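Local structure of TouB protein (Pseudomonas stutzeri, 2INC) at residues 22-25 and 26-29; 51-54 and 55-58. The protein is a small ubiquitin-like component of the toluene o-xylene monooxygenase system and probably contributes to its monooxygenase activity. All coordinates share one frame; numbering follows the deposited sequence.

Overall arrangement
Both contacts are local: contact 1 is a helix start, contact 2 a hairpin loop. In this ubiquitin-like fold they come one after the other without nesting or crossing. From the N terminus, strands 2-8 and 14-19 pair first. Contact 1 (22-25 and 26-29) then leads the loop after strand 14-19 into helix 25-33. The chain next returns to the sheet as strand 48-53. Contact 2 (51-54 and 55-58) closes the hairpin loop that leads from this strand to the short strand 59-60. The two centres lie about 15 Å apart. They meet through V51, whose CG2 is 3.5 Å from M25 O and 4.2 Å from A29 CB, which ties the helix start to the sheet.

Contact 1 (22-25 and 26-29); sequences EDTM and DQVA
The Q27 side chain folds back on T24 because its CG lies beside the backbone N, opposite the carbonyl carbon (chi1 -66°), and the chain then runs extended to the amide. T24 sets its OG1 in the same way (chi1 -67°), which places the hydroxyl next to its own N-H. The two groups meet at the start of helix 25-33 in the ubiquitin-like fold. T24 is the N-cap residue and Q27 stands three residues on. Only one of the two bonds of a capping box is present: T24 N donates to Q27 OE1 at 2.9 Å, nearly straight (175°) and in the carbonyl plane of the amide, and the return bond from Q27 N to T24 OG1 is not made. T24 OG1 adds only a weak bond to the same oxygen, at 3.3 Å. Two donors of one residue thus converge on OE1 and help fix the turn of the amide. The helical bonds begin at once. T24 O accepts from V28 N at 2.9 Å, with a weak second bond from Q27 N, and M25 O accepts from A29 N at 2.9 Å. On the flank, T24 CG2 lies alongside D26 CB, 4.0 Å away. D23 OD2 is held by K31, further along the same helix, and by D20 N; D26 OD1 pairs with R62. M25 packs on M64 and A69 of the neighbouring loops. V28 CG2 sits against two parts of the preceding loop, 3.5 Å from T24 O and 3.8 Å from D23 CB.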
ATOM      1  N   GLU C  22      27.645 -28.765 -56.364  1.00 50.97           N
ATOM      2  CA  GLU C  22      27.652 -28.629 -57.824  1.00 52.19           C
ATOM      3  C   GLU C  22      27.226 -27.242 -58.369  1.00 51.62           C
ATOM      4  O   GLU C  22      27.344 -26.977 -59.570  1.00 52.13           O
ATOM      5  CB  GLU C  22      26.785 -29.745 -58.422  1.00 52.83           C
ATOM      6  CG  GLU C  22      27.244 -31.154 -58.025  1.00 56.36           C
ATOM      7  CD  GLU C  22      28.751 -31.346 -58.228  1.00 62.58           C
ATOM      8  OE1 GLU C  22      29.456 -31.770 -57.261  1.00 65.34           O
ATOM      9  OE2 GLU C  22      29.231 -31.041 -59.346  1.00 64.87           O
ATOM     10  N   ASP C  23      26.710 -26.364 -57.514  1.00 49.70           N
ATOM     11  CA  ASP C  23      26.318 -25.049 -57.964  1.00 49.28           C
ATOM     12  C   ASP C  23      27.506 -24.270 -58.457  1.00 49.23           C
ATOM     13  O   ASP C  23      28.613 -24.374 -57.926  1.00 48.83           O
ATOM     14  CB  ASP C  23      25.616 -24.245 -56.849  1.00 49.40           C
ATOM     15  CG  ASP C  23      24.254 -24.804 -56.501  1.00 52.33           C
ATOM     16  OD1 ASP C  23      23.694 -25.548 -57.338  1.00 54.71           O
ATOM     17  OD2 ASP C  23      23.730 -24.520 -55.386  1.00 54.07           O
ATOM     18  N   THR C  24      27.266 -23.518 -59.520  1.00 49.04           N
ATOM     19  CA  THR C  24      28.140 -22.452 -59.953  1.00 48.43           C
ATOM     20  C   THR C  24      27.974 -21.227 -59.019  1.00 47.38           C
ATOM     21  O   THR C  24      26.929 -21.077 -58.385  1.00 46.31           O
ATOM     22  CB  THR C  24      27.652 -22.046 -61.340  1.00 49.52           C
ATOM     23  OG1 THR C  24      27.902 -23.139 -62.250  1.00 52.00           O
ATOM     24  CG2 THR C  24      28.393 -20.891 -61.818  1.00 50.10           C
ATOM     25  N   MET C  25      28.940 -20.302 -59.000  1.00 46.46           N
ATOM     26  CA  MET C  25      28.719 -19.060 -58.258  1.00 46.40           C
ATOM     27  C   MET C  25      27.429 -18.330 -58.655  1.00 46.75           C
ATOM     28  O   MET C  25      26.706 -17.826 -57.776  1.00 46.38           O
ATOM     29  CB  MET C  25      29.936 -18.147 -58.303  1.00 47.25           C
ATOM     30  CG  MET C  25      31.157 -18.840 -57.657  1.00 47.67           C
ATOM     31  SD  MET C  25      30.881 -19.308 -55.900  1.00 51.63           S
ATOM     32  CE  MET C  25      31.825 -20.837 -55.793  1.00 50.29           C
ATOM     33  N   ASP C  26      27.120 -18.313 -59.955  1.00 45.87           N
ATOM     34  CA  ASP C  26      25.883 -17.737 -60.439  1.00 46.50           C
ATOM     35  C   ASP C  26      24.668 -18.377 -59.761  1.00 45.24           C
ATOM     36  O   ASP C  26      23.699 -17.674 -59.402  1.00 45.27           O
ATOM     37  CB  ASP C  26      25.762 -17.932 -61.979  1.00 47.66           C
ATOM     38  CG  ASP C  26      26.505 -16.863 -62.774  1.00 50.88           C
ATOM     39  OD1 ASP C  26      26.942 -15.861 -62.184  1.00 55.82           O
ATOM     40  OD2 ASP C  26      26.639 -17.002 -64.015  1.00 56.81           O
ATOM     41  N   GLN C  27      24.680 -19.701 -59.618  1.00 43.51           N
ATOM     42  CA  GLN C  27      23.513 -20.387 -59.031  1.00 43.39           C
ATOM     43  C   GLN C  27      23.475 -20.224 -57.493  1.00 43.83           C
ATOM     44  O   GLN C  27      22.404 -20.282 -56.883  1.00 42.58           O
ATOM     45  CB  GLN C  27      23.490 -21.865 -59.383  1.00 42.58           C
ATOM     46  CG  GLN C  27      23.282 -22.077 -60.880  1.00 44.17           C
ATOM     47  CD  GLN C  27      23.731 -23.439 -61.354  1.00 49.67           C
ATOM     48  OE1 GLN C  27      24.858 -23.883 -61.072  1.00 50.28           O
ATOM     49  NE2 GLN C  27      22.849 -24.115 -62.106  1.00 52.46           N
ATOM     50  N   VAL C  28      24.653 -20.035 -56.896  1.00 43.82           N
ATOM     51  CA  VAL C  28      24.721 -19.690 -55.467  1.00 44.43           C
ATOM     52  C   VAL C  28      24.086 -18.329 -55.236  1.00 44.96           C
ATOM     53  O   VAL C  28      23.246 -18.188 -54.348  1.00 45.64           O
ATOM     54  CB  VAL C  28      26.167 -19.702 -54.966  1.00 44.05           C
ATOM     55  CG1 VAL C  28      26.262 -19.060 -53.601  1.00 46.45           C
ATOM     56  CG2 VAL C  28      26.669 -21.135 -54.894  1.00 44.56           C
ATOM     57  N   ALA C  29      24.480 -17.329 -56.035  1.00 45.11           N
ATOM     58  CA  ALA C  29      23.949 -15.967 -55.895  1.00 45.10           C
ATOM     59  C   ALA C  29      22.432 -15.958 -56.052  1.00 45.86           C
ATOM     60  O   ALA C  29      21.705 -15.254 -55.316  1.00 45.55           O
ATOM     61  CB  ALA C  29      24.629 -15.021 -56.879  1.00 44.26           C
TER

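Contact 2 (51-54 and 55-58); sequences VRRH and EDGT
R53 and T58 close the four-residue loop of a beta hairpin between strands 48-53 and 59-60. R53 N donates to T58 O at 2.9 Å, in the carbonyl plane. R53 O is taken by G57 N, also at 2.9 Å, and G57 has the positive phi that lets the loop turn back. T58 N goes instead to the side chain of D56. It reaches D56 OD1 at 3.3 Å from above the carboxylate plane, 64° out of it, making an Asx turn. The other oxygen has two partners: R53 NH1 forms a salt bridge to D56 OD2 at 3.3 Å, on the syn side, and T58 OG1 gives it a weak bond at 3.1 Å. The R53 chain bends at chi3 (-86°), which swings NH1 to the carboxylate. The two flat groups are 50° apart, and one N-H makes the link. R53 CD lies tight against D56 OD1, 3.0 Å away. A leucine here has no N-H for D56 OD2, so the carboxylate would probably be left with its T58 bonds alone and its charge less well balanced. The other charges find partners beyond the loop, R52 NE at D78 and E55 OE1 at R72. R52, H54 and E55 also pack on the chain of another protein of the assembly. Both oxygens of D56 are engaged, so the carboxylate adds a side-chain tie to the backbone bonds, and its charge is probably eased by R53.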
ATOM      1  N   VAL C  51      29.967 -13.498 -56.291  1.00 47.82           N
ATOM      2  CA  VAL C  51      30.247 -14.125 -54.977  1.00 48.47           C
ATOM      3  C   VAL C  51      31.707 -13.877 -54.536  1.00 49.21           C
ATOM      4  O   VAL C  51      32.631 -14.244 -55.264  1.00 48.99           O
ATOM      5  CB  VAL C  51      29.952 -15.657 -55.017  1.00 48.25           C
ATOM      6  CG1 VAL C  51      30.120 -16.295 -53.628  1.00 48.76           C
ATOM      7  CG2 VAL C  51      28.550 -15.927 -55.525  1.00 48.95           C
ATOM      8  N   ARG C  52      31.933 -13.248 -53.370  1.00 49.44           N
ATOM      9  CA  ARG C  52      33.289 -13.237 -52.798  1.00 49.84           C
ATOM     10  C   ARG C  52      33.344 -13.757 -51.374  1.00 50.34           C
ATOM     11  O   ARG C  52      32.383 -13.608 -50.599  1.00 51.15           O
ATOM     12  CB  ARG C  52      33.982 -11.884 -52.885  1.00 49.78           C
ATOM     13  CG  ARG C  52      33.206 -10.778 -52.343  1.00 52.47           C
ATOM     14  CD  ARG C  52      34.051  -9.557 -51.978  1.00 54.66           C
ATOM     15  NE  ARG C  52      33.129  -8.650 -51.299  1.00 57.82           N
ATOM     16  CZ  ARG C  52      33.259  -7.329 -51.226  1.00 62.86           C
ATOM     17  NH1 ARG C  52      34.309  -6.722 -51.786  1.00 63.08           N
ATOM     18  NH2 ARG C  52      32.331  -6.611 -50.591  1.00 63.14           N
ATOM     19  N   ARG C  53      34.459 -14.392 -51.051  1.00 49.96           N
ATOM     20  CA  ARG C  53      34.692 -14.932 -49.733  1.00 50.25           C
ATOM     21  C   ARG C  53      34.789 -13.748 -48.761  1.00 49.61           C
ATOM     22  O   ARG C  53      35.614 -12.854 -48.964  1.00 49.14           O
ATOM     23  CB  ARG C  53      35.978 -15.747 -49.749  1.00 50.05           C
ATOM     24  CG  ARG C  53      36.271 -16.493 -48.460  1.00 53.43           C
ATOM     25  CD  ARG C  53      37.705 -17.016 -48.453  1.00 57.96           C
ATOM     26  NE  ARG C  53      37.729 -18.301 -49.114  1.00 62.65           N
ATOM     27  CZ  ARG C  53      38.634 -18.703 -50.004  1.00 64.36           C
ATOM     28  NH1 ARG C  53      39.642 -17.910 -50.374  1.00 64.27           N
ATOM     29  NH2 ARG C  53      38.505 -19.917 -50.540  1.00 64.20           N
ATOM     30  N   HIS C  54      33.933 -13.735 -47.728  1.00 49.21           N
ATOM     31  CA  HIS C  54      33.842 -12.573 -46.837  1.00 49.90           C
ATOM     32  C   HIS C  54      35.182 -12.302 -46.179  1.00 50.70           C
ATOM     33  O   HIS C  54      35.621 -11.154 -46.116  1.00 50.16           O
ATOM     34  CB  HIS C  54      32.763 -12.743 -45.751  1.00 49.37           C
ATOM     35  CG  HIS C  54      32.547 -11.504 -44.928  1.00 48.89           C
ATOM     36  ND1 HIS C  54      32.977 -11.389 -43.622  1.00 48.29           N
ATOM     37  CD2 HIS C  54      31.943 -10.331 -45.229  1.00 46.97           C
ATOM     38  CE1 HIS C  54      32.666 -10.189 -43.166  1.00 45.28           C
ATOM     39  NE2 HIS C  54      32.042  -9.524 -44.121  1.00 48.58           N
ATOM     40  N   GLU C  55      35.830 -13.373 -45.716  1.00 53.33           N
ATOM     41  CA  GLU C  55      37.034 -13.285 -44.868  1.00 56.00           C
ATOM     42  C   GLU C  55      38.225 -12.573 -45.505  1.00 56.45           C
ATOM     43  O   GLU C  55      38.930 -11.835 -44.834  1.00 57.27           O
ATOM     44  CB  GLU C  55      37.467 -14.672 -44.364  1.00 55.43           C
ATOM     45  CG  GLU C  55      38.579 -14.612 -43.301  1.00 58.79           C
ATOM     46  CD  GLU C  55      38.887 -15.972 -42.650  1.00 59.67           C
ATOM     47  OE1 GLU C  55      38.659 -17.027 -43.298  1.00 62.94           O
ATOM     48  OE2 GLU C  55      39.366 -15.980 -41.486  1.00 63.81           O
ATOM     49  N   ASP C  56      38.468 -12.808 -46.785  1.00 56.66           N
ATOM     50  CA  ASP C  56      39.663 -12.259 -47.401  1.00 57.23           C
ATOM     51  C   ASP C  56      39.379 -11.423 -48.647  1.00 57.28           C
ATOM     52  O   ASP C  56      40.290 -10.783 -49.154  1.00 58.36           O
ATOM     53  CB  ASP C  56      40.676 -13.367 -47.692  1.00 57.04           C
ATOM     54  CG  ASP C  56      40.160 -14.365 -48.697  1.00 58.72           C
ATOM     55  OD1 ASP C  56      38.943 -14.300 -49.049  1.00 57.48           O
ATOM     56  OD2 ASP C  56      40.977 -15.202 -49.143  1.00 57.79           O
ATOM     57  N   GLY C  57      38.128 -11.424 -49.121  1.00 57.25           N
ATOM     58  CA  GLY C  57      37.671 -10.537 -50.207  1.00 56.64           C
ATOM     59  C   GLY C  57      37.904 -11.130 -51.597  1.00 57.11           C
ATOM     60  O   GLY C  57      37.764 -10.438 -52.602  1.00 57.25           O
ATOM     61  N   THR C  58      38.279 -12.409 -51.637  1.00 57.26           N
ATOM     62  CA  THR C  58      38.535 -13.143 -52.875  1.00 56.98           C
ATOM     63  C   THR C  58      37.257 -13.256 -53.686  1.00 56.63           C
ATOM     64  O   THR C  58      36.234 -13.779 -53.197  1.00 55.30           O
ATOM     65  CB  THR C  58      39.041 -14.558 -52.566  1.00 57.12           C
ATOM     66  OG1 THR C  58      40.379 -14.483 -52.062  1.00 58.46           O
ATOM     67  CG2 THR C  58      39.011 -15.454 -53.797  1.00 58.13           C
TER